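Local structure of neuraminidase (Influenza A virus, 4GDI) at residues A44-D49 with L356-G361; F57-L62 with T71-E76; T112-N117 with L145-S150; I153-S158 with I205-K210; E311-K316 with L341-Q346. The protein forms a tetrameric, neuraminidase-like six-bladed propeller whose diverged putative active site leaves the sialic acid cleavage expected of its family uncertain. All coordinates share one frame; numbering follows the deposited sequence.

Contact 1. Residues A44-D49 with L356-G361; sequences AYVSCD and LSTFCG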
# COMPACT_ATOMS: atom_id res chain seq x y z
N ALA A 44 4.14 -9.65 21.36
CA ALA A 44 4.34 -8.44 20.58
C ALA A 44 5.14 -7.40 21.35
O ALA A 44 5.20 -7.41 22.59
CB ALA A 44 3.00 -7.86 20.13
N TYR A 45 5.76 -6.50 20.59
CA TYR A 45 6.49 -5.37 21.16
C TYR A 45 6.67 -4.33 20.06
O TYR A 45 6.35 -4.58 18.90
CB TYR A 45 7.85 -5.81 21.73
CG TYR A 45 8.76 -6.49 20.72
CD1 TYR A 45 8.65 -7.85 20.47
CD2 TYR A 45 9.72 -5.77 20.02
CE1 TYR A 45 9.48 -8.48 19.55
CE2 TYR A 45 10.56 -6.39 19.10
CZ TYR A 45 10.43 -7.75 18.88
OH TYR A 45 11.23 -8.38 17.97
N VAL A 46 7.19 -3.17 20.43
CA VAL A 46 7.31 -2.08 19.48
C VAL A 46 8.77 -1.71 19.26
O VAL A 46 9.57 -1.75 20.19
CB VAL A 46 6.54 -0.82 19.98
CG1 VAL A 46 6.80 0.35 19.03
CG2 VAL A 46 5.04 -1.10 20.11
N SER A 47 9.11 -1.33 18.03
CA SER A 47 10.45 -0.80 17.75
C SER A 47 10.37 0.09 16.51
O SER A 47 9.58 -0.16 15.61
CB SER A 47 11.45 -1.95 17.54
OG SER A 47 12.80 -1.52 17.66
N CYS A 48 11.20 1.12 16.47
CA CYS A 48 11.08 2.17 15.47
C CYS A 48 12.34 2.33 14.60
O CYS A 48 13.46 2.06 15.07
CB CYS A 48 10.81 3.52 16.16
SG CYS A 48 9.64 3.45 17.56
N ASP A 49 12.15 2.75 13.36
CA ASP A 49 13.28 3.23 12.57
C ASP A 49 13.38 4.73 12.84
O ASP A 49 12.87 5.19 13.86
CB ASP A 49 13.16 2.87 11.06
CG ASP A 49 11.88 3.40 10.38
OD1 ASP A 49 11.31 4.45 10.79
OD2 ASP A 49 11.46 2.73 9.42
N LEU A 356 -1.82 -4.27 21.50
CA LEU A 356 -0.83 -3.39 22.11
C LEU A 356 -1.33 -1.96 22.08
O LEU A 356 -1.78 -1.48 21.05
CB LEU A 356 0.51 -3.44 21.37
CG LEU A 356 1.48 -4.60 21.59
CD1 LEU A 356 2.86 -4.21 21.05
CD2 LEU A 356 1.57 -5.03 23.07
N SER A 357 -1.27 -1.30 23.22
CA SER A 357 -1.36 0.15 23.25
C SER A 357 0.04 0.68 23.58
O SER A 357 0.92 -0.05 24.05
CB SER A 357 -2.35 0.59 24.31
OG SER A 357 -1.82 0.32 25.59
N THR A 358 0.26 1.96 23.33
CA THR A 358 1.55 2.57 23.61
C THR A 358 1.34 3.90 24.33
O THR A 358 0.37 4.60 24.06
CB THR A 358 2.37 2.84 22.33
OG1 THR A 358 1.64 3.69 21.45
CG2 THR A 358 2.70 1.56 21.60
N PHE A 359 2.27 4.23 25.23
CA PHE A 359 2.22 5.44 26.05
C PHE A 359 3.62 6.04 26.05
O PHE A 359 4.60 5.32 26.15
CB PHE A 359 1.87 5.10 27.50
CG PHE A 359 0.43 4.76 27.73
CD1 PHE A 359 -0.05 3.50 27.44
CD2 PHE A 359 -0.45 5.71 28.24
CE1 PHE A 359 -1.38 3.19 27.66
CE2 PHE A 359 -1.77 5.40 28.46
CZ PHE A 359 -2.24 4.14 28.18
N CYS A 360 3.71 7.35 25.96
CA CYS A 360 5.01 8.02 26.01
C CYS A 360 5.07 9.02 27.16
O CYS A 360 4.05 9.59 27.56
CB CYS A 360 5.30 8.72 24.69
SG CYS A 360 5.56 7.58 23.33
N GLY A 361 6.27 9.21 27.71
CA GLY A 361 6.46 10.15 28.79
C GLY A 361 6.34 11.57 28.28
O GLY A 361 6.69 11.84 27.15

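Contact 2. Residues F57-L62 with T71-E76; sequences FIAYGL and TSMEWE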
# COMPACT_ATOMS: atom_id res chain seq x y z
N PHE A 57 5.71 -9.09 16.22
CA PHE A 57 4.92 -10.08 16.93
C PHE A 57 4.99 -11.47 16.32
O PHE A 57 5.32 -11.63 15.14
CB PHE A 57 3.45 -9.64 17.00
CG PHE A 57 2.77 -9.55 15.66
CD1 PHE A 57 2.84 -8.40 14.91
CD2 PHE A 57 2.04 -10.62 15.17
CE1 PHE A 57 2.21 -8.31 13.67
CE2 PHE A 57 1.40 -10.54 13.93
CZ PHE A 57 1.49 -9.39 13.19
N ILE A 58 4.69 -12.49 17.13
CA ILE A 58 4.58 -13.84 16.62
C ILE A 58 3.12 -14.06 16.26
O ILE A 58 2.23 -13.82 17.09
CB ILE A 58 5.02 -14.89 17.66
CG1 ILE A 58 6.40 -14.54 18.25
CG2 ILE A 58 5.06 -16.28 17.04
CD1 ILE A 58 7.51 -14.42 17.21
N ALA A 59 2.85 -14.50 15.03
CA ALA A 59 1.47 -14.77 14.61
C ALA A 59 1.06 -16.15 15.09
O ALA A 59 1.86 -17.09 15.04
CB ALA A 59 1.34 -14.69 13.10
N TYR A 60 -0.18 -16.29 15.54
CA TYR A 60 -0.67 -17.61 15.91
C TYR A 60 -2.00 -17.96 15.27
O TYR A 60 -2.49 -19.09 15.43
CB TYR A 60 -0.77 -17.76 17.42
CG TYR A 60 -1.86 -16.98 18.08
CD1 TYR A 60 -3.15 -17.50 18.19
CD2 TYR A 60 -1.61 -15.73 18.62
CE1 TYR A 60 -4.16 -16.78 18.80
CE2 TYR A 60 -2.61 -15.00 19.23
CZ TYR A 60 -3.88 -15.53 19.33
OH TYR A 60 -4.87 -14.80 19.94
N GLY A 61 -2.59 -17.03 14.54
CA GLY A 61 -3.81 -17.34 13.82
C GLY A 61 -4.35 -16.21 12.98
O GLY A 61 -3.89 -15.06 13.06
N LEU A 62 -5.35 -16.56 12.17
CA LEU A 62 -6.02 -15.62 11.30
C LEU A 62 -7.51 -15.71 11.57
O LEU A 62 -8.07 -16.80 11.58
CB LEU A 62 -5.73 -15.98 9.84
CG LEU A 62 -5.97 -14.87 8.82
CD1 LEU A 62 -4.92 -13.79 8.98
CD2 LEU A 62 -5.93 -15.43 7.39
N THR A 71 -5.80 -23.53 10.15
CA THR A 71 -4.47 -23.51 9.53
C THR A 71 -3.44 -24.09 10.49
O THR A 71 -3.78 -24.49 11.60
CB THR A 71 -4.03 -22.07 9.16
OG1 THR A 71 -3.60 -21.37 10.33
CG2 THR A 71 -5.18 -21.29 8.49
N SER A 72 -2.18 -24.13 10.08
CA SER A 72 -1.09 -24.53 10.98
C SER A 72 -0.39 -23.32 11.63
O SER A 72 0.71 -23.46 12.18
CB SER A 72 -0.03 -25.34 10.22
OG SER A 72 -0.60 -26.44 9.54
N MET A 73 -1.00 -22.14 11.55
CA MET A 73 -0.31 -20.91 11.96
C MET A 73 0.10 -20.96 13.43
O MET A 73 1.12 -20.40 13.82
CB MET A 73 -1.19 -19.68 11.69
CG MET A 73 -0.46 -18.35 11.88
SD MET A 73 -1.43 -16.92 11.35
CE MET A 73 -1.24 -17.04 9.57
N GLU A 74 -0.69 -21.65 14.25
CA GLU A 74 -0.46 -21.69 15.69
C GLU A 74 0.82 -22.42 16.05
O GLU A 74 1.45 -22.08 17.06
CB GLU A 74 -1.65 -22.34 16.40
CG GLU A 74 -1.66 -22.16 17.92
CD GLU A 74 -0.73 -23.13 18.64
OE1 GLU A 74 -0.72 -24.33 18.29
OE2 GLU A 74 0.00 -22.68 19.55
N TRP A 75 1.22 -23.42 15.27
CA TRP A 75 2.39 -24.20 15.65
C TRP A 75 3.56 -24.04 14.68
O TRP A 75 4.68 -24.44 14.99
CB TRP A 75 2.04 -25.67 15.87
CG TRP A 75 1.60 -26.39 14.65
CD1 TRP A 75 2.39 -26.97 13.71
CD2 TRP A 75 0.25 -26.62 14.25
NE1 TRP A 75 1.62 -27.55 12.74
CE2 TRP A 75 0.30 -27.36 13.04
CE3 TRP A 75 -1.01 -26.29 14.78
CZ2 TRP A 75 -0.85 -27.76 12.36
CZ3 TRP A 75 -2.14 -26.69 14.10
CH2 TRP A 75 -2.06 -27.42 12.91
N GLU A 76 3.30 -23.44 13.53
CA GLU A 76 4.37 -22.97 12.65
C GLU A 76 4.57 -21.48 12.89
O GLU A 76 3.95 -20.64 12.23
CB GLU A 76 4.03 -23.23 11.19
CG GLU A 76 3.92 -24.70 10.86
CD GLU A 76 3.93 -24.95 9.37
OE1 GLU A 76 4.71 -24.28 8.66
OE2 GLU A 76 3.16 -25.81 8.90
O HOH W 1 2.86 -18.05 12.91
O HOH W 2 -5.46 -19.55 12.02

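Contact 3. Residues T112-N117 with L145-S150; sequences TVLVAN and LRLPNS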
# COMPACT_ATOMS: atom_id res chain seq x y z
N THR A 112 18.41 -5.01 12.65
CA THR A 112 18.89 -6.28 13.17
C THR A 112 17.69 -7.02 13.79
O THR A 112 16.96 -6.45 14.61
CB THR A 112 19.95 -6.09 14.26
OG1 THR A 112 21.06 -5.35 13.74
CG2 THR A 112 20.44 -7.43 14.77
N VAL A 113 17.49 -8.26 13.37
CA VAL A 113 16.39 -9.08 13.86
C VAL A 113 16.96 -10.39 14.35
O VAL A 113 17.75 -11.01 13.65
CB VAL A 113 15.36 -9.37 12.73
CG1 VAL A 113 14.29 -10.34 13.23
CG2 VAL A 113 14.75 -8.08 12.19
N LEU A 114 16.56 -10.81 15.54
CA LEU A 114 16.93 -12.12 16.07
C LEU A 114 15.68 -12.96 16.32
O LEU A 114 14.66 -12.46 16.82
CB LEU A 114 17.70 -11.98 17.38
CG LEU A 114 19.03 -11.20 17.40
CD1 LEU A 114 18.80 -9.71 17.69
CD2 LEU A 114 19.95 -11.82 18.43
N VAL A 115 15.75 -14.23 15.96
CA VAL A 115 14.67 -15.17 16.26
C VAL A 115 15.22 -16.46 16.82
O VAL A 115 16.35 -16.88 16.49
CB VAL A 115 13.83 -15.53 15.01
CG1 VAL A 115 12.97 -14.35 14.56
CG2 VAL A 115 14.73 -16.00 13.89
N ALA A 116 14.42 -17.13 17.65
CA ALA A 116 14.80 -18.43 18.18
C ALA A 116 13.86 -19.48 17.62
O ALA A 116 12.66 -19.25 17.51
CB ALA A 116 14.75 -18.41 19.69
N ASN A 117 14.43 -20.62 17.21
CA ASN A 117 13.64 -21.74 16.69
C ASN A 117 14.16 -23.07 17.25
O ASN A 117 15.29 -23.16 17.73
CB ASN A 117 13.70 -21.81 15.16
CG ASN A 117 12.88 -20.72 14.49
OD1 ASN A 117 11.67 -20.84 14.33
ND2 ASN A 117 13.55 -19.65 14.09
N LEU A 145 16.98 -21.72 23.69
CA LEU A 145 17.37 -20.32 23.68
C LEU A 145 16.12 -19.46 23.66
O LEU A 145 15.13 -19.79 23.00
CB LEU A 145 18.26 -20.02 22.49
CG LEU A 145 19.62 -20.70 22.56
CD1 LEU A 145 20.37 -20.46 21.27
CD2 LEU A 145 20.42 -20.22 23.76
N ARG A 146 16.18 -18.36 24.40
CA ARG A 146 15.03 -17.48 24.59
C ARG A 146 15.42 -16.02 24.36
O ARG A 146 16.32 -15.50 25.01
CB ARG A 146 14.46 -17.65 26.00
CG ARG A 146 14.08 -19.10 26.31
CD ARG A 146 13.44 -19.25 27.66
NE ARG A 146 14.30 -19.00 28.81
CZ ARG A 146 15.25 -19.83 29.27
NH1 ARG A 146 15.56 -20.94 28.61
NH2 ARG A 146 15.91 -19.52 30.37
N LEU A 147 14.75 -15.40 23.40
CA LEU A 147 14.85 -13.96 23.17
C LEU A 147 13.77 -13.21 23.95
O LEU A 147 12.70 -13.75 24.21
CB LEU A 147 14.77 -13.68 21.67
CG LEU A 147 16.04 -14.15 20.96
CD1 LEU A 147 15.87 -14.37 19.44
CD2 LEU A 147 17.15 -13.14 21.21
N PRO A 148 14.03 -11.94 24.31
CA PRO A 148 13.15 -11.31 25.31
C PRO A 148 11.81 -10.74 24.81
O PRO A 148 11.02 -10.27 25.64
CB PRO A 148 14.01 -10.19 25.87
CG PRO A 148 14.94 -9.83 24.75
CD PRO A 148 15.21 -11.11 24.01
N ASN A 149 11.55 -10.77 23.51
CA ASN A 149 10.31 -10.22 22.97
C ASN A 149 10.15 -8.75 23.34
O ASN A 149 9.10 -8.30 23.78
CB ASN A 149 9.11 -11.06 23.41
CG ASN A 149 9.31 -12.53 23.11
OD1 ASN A 149 9.60 -12.91 21.96
ND2 ASN A 149 9.22 -13.36 24.13
N SER A 150 11.24 -8.02 23.15
CA SER A 150 11.25 -6.58 23.31
C SER A 150 12.41 -6.10 22.47
O SER A 150 13.28 -6.89 22.11
CB SER A 150 11.48 -6.22 24.77
OG SER A 150 11.16 -4.86 25.03

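Contact 4. Residues I153-S158 with I205-K210; sequences ICIEGS and INNLIK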
# COMPACT_ATOMS: atom_id res chain seq x y z
N ILE A 153 18.89 -3.14 21.79
CA ILE A 153 19.36 -1.79 22.04
C ILE A 153 20.59 -1.48 21.19
O ILE A 153 21.62 -2.14 21.33
CB ILE A 153 19.74 -1.62 23.53
CG1 ILE A 153 18.52 -1.82 24.43
CG2 ILE A 153 20.32 -0.25 23.78
CD1 ILE A 153 17.34 -0.92 24.05
N CYS A 154 20.47 -0.47 20.33
CA CYS A 154 21.59 -0.05 19.46
C CYS A 154 22.21 1.28 19.91
O CYS A 154 21.50 2.23 20.20
CB CYS A 154 21.15 0.04 18.01
SG CYS A 154 20.62 -1.52 17.29
N ILE A 155 23.53 1.31 19.98
CA ILE A 155 24.29 2.50 20.30
C ILE A 155 25.46 2.63 19.33
O ILE A 155 26.35 1.78 19.33
CB ILE A 155 24.90 2.44 21.72
CG1 ILE A 155 23.85 2.15 22.76
CG2 ILE A 155 25.59 3.76 22.07
CD1 ILE A 155 24.44 1.97 24.13
N GLU A 156 25.44 3.66 18.49
CA GLU A 156 26.55 3.91 17.57
C GLU A 156 26.94 2.68 16.77
O GLU A 156 28.10 2.42 16.57
CB GLU A 156 27.79 4.40 18.35
CG GLU A 156 27.64 5.80 18.94
CD GLU A 156 28.40 5.99 20.25
OE1 GLU A 156 29.14 5.07 20.67
OE2 GLU A 156 28.26 7.07 20.87
N GLY A 157 25.96 1.90 16.32
CA GLY A 157 26.25 0.77 15.47
C GLY A 157 26.45 -0.56 16.18
O GLY A 157 26.45 -1.61 15.53
N SER A 158 26.65 -0.54 17.50
CA SER A 158 26.66 -1.78 18.28
C SER A 158 25.27 -2.04 18.88
O SER A 158 24.72 -1.17 19.55
CB SER A 158 27.68 -1.69 19.42
OG SER A 158 29.01 -1.56 18.95
N ILE A 205 20.44 5.27 27.54
CA ILE A 205 20.63 6.69 27.81
C ILE A 205 22.06 6.92 28.31
O ILE A 205 22.59 6.09 29.05
CB ILE A 205 19.63 7.21 28.87
CG1 ILE A 205 19.60 8.74 28.87
CG2 ILE A 205 20.00 6.70 30.26
CD1 ILE A 205 19.14 9.36 27.55
N ASN A 206 22.63 8.07 27.95
CA ASN A 206 24.08 8.34 28.03
C ASN A 206 24.98 7.10 28.07
O ASN A 206 25.60 6.81 29.08
CB ASN A 206 24.47 9.32 29.16
CG ASN A 206 23.40 9.48 30.22
OD1 ASN A 206 23.04 8.53 30.91
ND2 ASN A 206 22.92 10.72 30.39
N ASN A 207 25.04 6.38 26.94
CA ASN A 207 25.92 5.22 26.78
C ASN A 207 25.74 4.04 27.78
O ASN A 207 26.58 3.15 27.85
CB ASN A 207 27.38 5.68 26.76
CG ASN A 207 27.69 6.54 25.54
OD1 ASN A 207 28.03 6.04 24.47
ND2 ASN A 207 27.57 7.86 25.70
N LEU A 208 24.63 4.04 28.52
CA LEU A 208 24.28 2.92 29.39
C LEU A 208 23.07 2.20 28.83
O LEU A 208 22.24 2.80 28.15
CB LEU A 208 23.91 3.42 30.78
CG LEU A 208 25.05 4.04 31.59
CD1 LEU A 208 24.54 4.50 32.95
CD2 LEU A 208 26.16 3.02 31.74
N ILE A 209 22.97 0.91 29.12
CA ILE A 209 21.80 0.14 28.75
C ILE A 209 21.18 -0.27 30.09
O ILE A 209 21.88 -0.76 30.97
CB ILE A 209 22.14 -1.11 27.91
CG1 ILE A 209 22.92 -0.74 26.63
CG2 ILE A 209 20.85 -1.89 27.54
CD1 ILE A 209 24.38 -0.42 26.85
N LYS A 210 19.89 -0.03 30.25
CA LYS A 210 19.19 -0.40 31.46
C LYS A 210 18.01 -1.28 31.10
O LYS A 210 17.23 -0.93 30.21
CB LYS A 210 18.72 0.87 32.16
CG LYS A 210 19.89 1.69 32.70
CD LYS A 210 19.43 2.96 33.35
CE LYS A 210 20.59 3.91 33.59
NZ LYS A 210 20.06 5.19 34.11

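Contact 5. Residues E311-K316 with L341-Q346; sequences ELFSNK and LEIEDQ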
# COMPACT_ATOMS: atom_id res chain seq x y z
N GLU A 311 -3.27 6.16 37.71
CA GLU A 311 -3.97 4.93 37.45
C GLU A 311 -4.43 5.02 36.02
O GLU A 311 -5.50 5.55 35.73
CB GLU A 311 -5.15 4.81 38.42
CG GLU A 311 -5.90 3.49 38.33
CD GLU A 311 -6.87 3.31 39.49
OE1 GLU A 311 -6.51 3.68 40.63
OE2 GLU A 311 -7.99 2.81 39.26
N LEU A 312 -3.60 4.54 35.10
CA LEU A 312 -3.88 4.66 33.67
C LEU A 312 -5.08 3.82 33.26
O LEU A 312 -5.90 4.24 32.43
CB LEU A 312 -2.65 4.26 32.86
CG LEU A 312 -1.43 5.16 33.02
CD1 LEU A 312 -0.28 4.64 32.11
CD2 LEU A 312 -1.77 6.61 32.70
N PHE A 313 -5.18 2.63 33.85
CA PHE A 313 -6.36 1.79 33.69
C PHE A 313 -6.78 1.30 35.07
O PHE A 313 -5.93 1.10 35.94
CB PHE A 313 -6.05 0.58 32.80
CG PHE A 313 -5.74 0.94 31.37
CD1 PHE A 313 -6.76 1.15 30.45
CD2 PHE A 313 -4.43 1.06 30.93
CE1 PHE A 313 -6.48 1.48 29.13
CE2 PHE A 313 -4.14 1.38 29.62
CZ PHE A 313 -5.16 1.59 28.71
N SER A 314 -8.08 1.09 35.30
CA SER A 314 -8.54 0.55 36.58
C SER A 314 -9.02 -0.87 36.44
O SER A 314 -8.59 -1.75 37.19
CB SER A 314 -9.67 1.39 37.18
OG SER A 314 -9.25 2.71 37.42
N ASN A 315 -9.91 -1.10 35.49
CA ASN A 315 -10.55 -2.40 35.34
C ASN A 315 -10.14 -3.19 34.10
O ASN A 315 -10.23 -4.41 34.10
CB ASN A 315 -12.07 -2.21 35.36
CG ASN A 315 -12.58 -1.71 36.70
OD1 ASN A 315 -12.27 -2.29 37.74
ND2 ASN A 315 -13.35 -0.63 36.67
N LYS A 316 -9.69 -2.51 33.05
CA LYS A 316 -9.29 -3.22 31.83
C LYS A 316 -8.25 -4.27 32.17
O LYS A 316 -7.38 -4.03 32.99
CB LYS A 316 -8.73 -2.25 30.77
CG LYS A 316 -9.57 -2.16 29.51
CD LYS A 316 -8.98 -1.15 28.52
CE LYS A 316 -9.92 -0.90 27.35
NZ LYS A 316 -10.63 -2.15 26.90
N LEU A 341 2.03 -1.81 26.03
CA LEU A 341 1.25 -2.54 27.02
C LEU A 341 0.14 -3.34 26.35
O LEU A 341 -0.63 -2.80 25.56
CB LEU A 341 0.66 -1.54 28.01
CG LEU A 341 -0.46 -2.03 28.93
CD1 LEU A 341 0.09 -2.98 29.95
CD2 LEU A 341 -1.11 -0.83 29.60
N GLU A 342 0.10 -4.64 26.64
CA GLU A 342 -0.96 -5.52 26.15
C GLU A 342 -2.25 -5.19 26.88
O GLU A 342 -2.29 -5.15 28.13
CB GLU A 342 -0.64 -6.99 26.42
CG GLU A 342 0.37 -7.63 25.46
CD GLU A 342 0.69 -9.07 25.82
OE1 GLU A 342 0.43 -9.46 26.98
OE2 GLU A 342 1.21 -9.80 24.94
N ILE A 343 -3.29 -4.94 26.10
CA ILE A 343 -4.65 -4.79 26.59
C ILE A 343 -5.39 -6.05 26.16
O ILE A 343 -5.39 -6.40 24.97
CB ILE A 343 -5.32 -3.56 25.96
CG1 ILE A 343 -4.55 -2.28 26.32
CG2 ILE A 343 -6.79 -3.45 26.39
CD1 ILE A 343 -4.45 -2.00 27.78
N GLU A 344 -5.99 -6.77 27.10
CA GLU A 344 -6.63 -8.05 26.75
C GLU A 344 -8.12 -7.87 26.55
O GLU A 344 -8.78 -7.22 27.35
CB GLU A 344 -6.34 -9.11 27.81
CG GLU A 344 -5.12 -9.97 27.45
CD GLU A 344 -4.11 -10.09 28.58
OE1 GLU A 344 -4.51 -10.12 29.75
OE2 GLU A 344 -2.89 -10.16 28.27
N ASP A 345 -8.64 -8.45 25.47
CA ASP A 345 -10.05 -8.32 25.12
C ASP A 345 -10.68 -9.71 24.94
O ASP A 345 -10.06 -10.62 24.38
CB ASP A 345 -10.20 -7.51 23.82
CG ASP A 345 -9.60 -6.11 23.92
OD1 ASP A 345 -9.93 -5.39 24.89
OD2 ASP A 345 -8.80 -5.74 23.03
N GLN A 346 -11.91 -9.87 25.43
CA GLN A 346 -12.61 -11.14 25.29
C GLN A 346 -13.33 -11.18 23.94
O GLN A 346 -13.97 -10.21 23.55
CB GLN A 346 -13.62 -11.33 26.42
CG GLN A 346 -14.27 -12.71 26.43
CD GLN A 346 -13.26 -13.83 26.59
OE1 GLN A 346 -12.31 -13.72 27.37
NE2 GLN A 346 -13.44 -14.92 25.84
O HOH W 3 -9.97 -2.26 23.85

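Contact 1. Residues A44-D49 with L356-G361
Ala44 and Val46 of strand 44-48 meet Leu356 and Thr358 of strand 352-362 in a buried, largely apolar contact between strands of two different sheets, close to the middle of the chain. The strand axes come within 8.4 Å and their directions differ by 41°, too far apart for the backbones to pair, so side chains must bridge the gap. Leu356 is long enough to do so. Its CG stands anti to its carbonyl carbon (chi1 -79°), and the CD1 methyl beyond settles 3.7 Å from Tyr45 N and 3.8 Å from Ala44 CB. Alanine suits this spot because its short side chain leaves the leucine room to approach the main chain. Val46 and Leu356 lie flank to flank, running in opposing senses, with Val46 CG2 3.9 Å from Leu356 CD1. The same CG2 meets Thr358 CG2 at 3.8 Å, these two side chains crossing at about a right angle. Threonine serves two environments here: the methyl joins the apolar layer, while OG1 hydrogen-bonds Thr24 of strand 20-25. Phe324 touches both Val46 and Thr358. Tyr45 turns the other way and hydrogen-bonds Ser102 through its hydroxyl. Such face-to-face packing of twisted sheets is characteristic of neighbouring blades in a beta-propeller, here beside the blade in which the early strand 20-25 joins the late strand 352-362 to close the ring.

Contact 2. Residues F57-L62 with T71-E76
Met73 lies across the main chain of Tyr60 and Gly61, and this is the dense part of the contact. Its CG, anti to the backbone N (chi1 -171°), comes within 3.7 Å of Tyr60 C, and SD lies 3.4 Å from both Gly61 N and Gly61 C. Glycine offers bare main chain for the sulfur to rest on, while Ala59 adds a small methyl, CB, 4.0 Å from Met73 SD. The unbranched, flexible methionine suits such a bed: it bends at chi3, and its apolar side chain also packs on Tyr80 and on Pro29 of a neighbouring subunit. Thr71 shapes the approach through an ST turn, in which its OG1 accepts from Met73 N at 3.0 Å. The segment 71-76 belongs to the connection between strands 53-64 and 78-83, antiparallel neighbours in one propeller blade, so this connection folds back against the strand it has left. Ser72 O takes both Trp75 N and Glu76 N, curling the chain. Beside the methionine side chain the fit is looser, and waters bridge the two segments. One water accepts a hydrogen bond from Leu62 N at 3.0 Å and bonds Thr71 OG1; a second lies 2.9 Å from Glu76 O and also approaches Ala59 O, at a doubtfully short distance. At the exposed side the Glu74 side chain meets the strand through its aliphatic part, CB 3.5 Å from Tyr60 O. Its chain then bends at chi2, and OE2 forms a salt bridge with Arg42, while the Tyr60 ring leads away from the loop.

Contact 3. Residues T112-N117 with L145-S150
A blade-to-blade linker of the propeller provides half of this contact: residues 145-150 run from the sheet that ends with strand 132-138 to the sheet that begins with strand 153-155, and on the way Leu147 packs onto Leu114 and Ala116 of strand 111-117. Leu147 does most of the touching. Its CG is anti to the carbonyl carbon (chi1 -71°), and the CD1 methyl beyond presses on the strand's main chain, 3.4 Å from both Leu114 C and Val115 C. The same methyl lies 3.6 Å from Leu114 CB, while Leu147 CD2 sits beside Leu114, nearest its CB at 4.0 Å; the two leucine side chains cross at about a right angle. Alanine fits the next inward-facing position, since its short side chain allows the linker to come close: Ala116 CB is 3.6 Å from the carbonyl Leu145 O and 4.2 Å from Leu147 CD1. Apolar residues suit these fully buried positions, and the leucine fork lets Leu147 reach both the main chain and Leu114. Backbone and side chains both anchor the linker: Leu147 N bonds Ser101 OG, Leu145 N bonds Ser123 OG, and Arg146 forms a salt bridge with Glu198. The leucines thus sit between two sheets: strand 101-106 pairs with strand 111-117 on one side, and from the next blade strand 158-165 brings Val161 against Leu114 and Val163 against Leu147.

Contact 4. Residues I153-S158 with I205-K210
Ile153 and Ile209 lie side by side, pointing opposite ways, each placing a methyl beside the other's CG1: Ile153 CG2 lies 3.9 Å from Ile209 CG1, and Ile209 CG2 lies 3.9 Å from Ile153 CG1. Ile209 CG1 stands anti to its carbonyl carbon (chi1 -57°) and CG2 anti to the backbone N, turning the two branches to different parts of Ile153. Ile155 and Ile209 instead cross obliquely and meet by their terminal methyls, CD1 to CD1, at 3.6 Å. Beta-branched isoleucine suits the place, favouring extended backbone while giving each strand two branches to interlock. The two segments come from adjacent propeller blades, and each includes a two-residue beta-hairpin turn. In the first, Ile155 and Ser158 exchange both backbone hydrogen bonds round a type I' turn; Glu156 takes left-handed backbone angles, and at Gly157 a beta carbon would be jammed against the preceding carbonyl oxygen. In the second, Ile205 and Leu208 bond likewise round Asn206 and Asn207, and asparagine tolerates the positive phi both adopt. Toward solvent the packing turns polar. Asn207 OD1, 4.1 Å from Ile155 CG2, faces Glu156 OE2 at 3.8 Å, two oxygens in contact without a hydrogen bond; the Glu156 and Asn207 side chains cross at about a right angle. The charge of Glu156 is met by a salt bridge from Lys229 to OE1, with Arg10 forming a longer, weak ion pair at OE2.

Contact 5. Residues E311-K316 with L341-Q346
Ile343 CD1 sits over one face of the Phe313 ring, a CH-pi contact 4.1 Å from the centroid and offset toward the rim, nearest CZ at 3.8 Å. Leu341 CD2 comes to Phe313 CE2 at 3.8 Å, the two side chains passing alongside with reversed headings. Ile343 has a second use: its other branch, CG2, meets Lys316 CD at 3.8 Å, so the lysine's aliphatic chain extends the apolar patch begun by the phenylalanine. Bending at chi4 (-38°), Lys316 places NZ 3.9 Å from Asp345 OD1, a long salt bridge, and a water that accepts from NZ at 3.1 Å also lies within hydrogen-bonding distance of that oxygen. In the fold, strand 338-346 here faces the link between the blade holding strand 289-296 and its own, which starts at strand 317-324. Leu312 and Phe313 form a classic beta bulge opposite Phe291, which also packs against Phe313 and Leu341. Farther out, Asp372 fixes the corner that follows: its OD2 accepts from Ser314 N and Asn315 N, its OD1 from Lys316 N. The ammonium of Lys316 makes a salt bridge to Glu76 of a neighbouring subunit.

In the fold
Contact 1 lies nearest the chain's centre, about 9 Å away, and touches three others. Ala44 CB packs on Phe57 CB of contact 2 at 3.6 Å, Tyr45 CD1 on Asn149 C of contact 3 at 3.4 Å, and Phe359 CZ on Phe313 CE2 of contact 5 at 3.6 Å. Contacts 3 and 4 adjoin in sequence, their centres about 18 Å apart. Contacts 2 and 5, about 24 Å apart between centres within one chain, are linked across the tetramer by a Lys316-Glu76 ion pair, weak at one interface. Toward the calcium sites, the Leu114 side chain is about 8 Å from that of Asp135, and Ile155's about 8 Å from Glu178's, though no calcium is bound at Asp135 or Glu178 here.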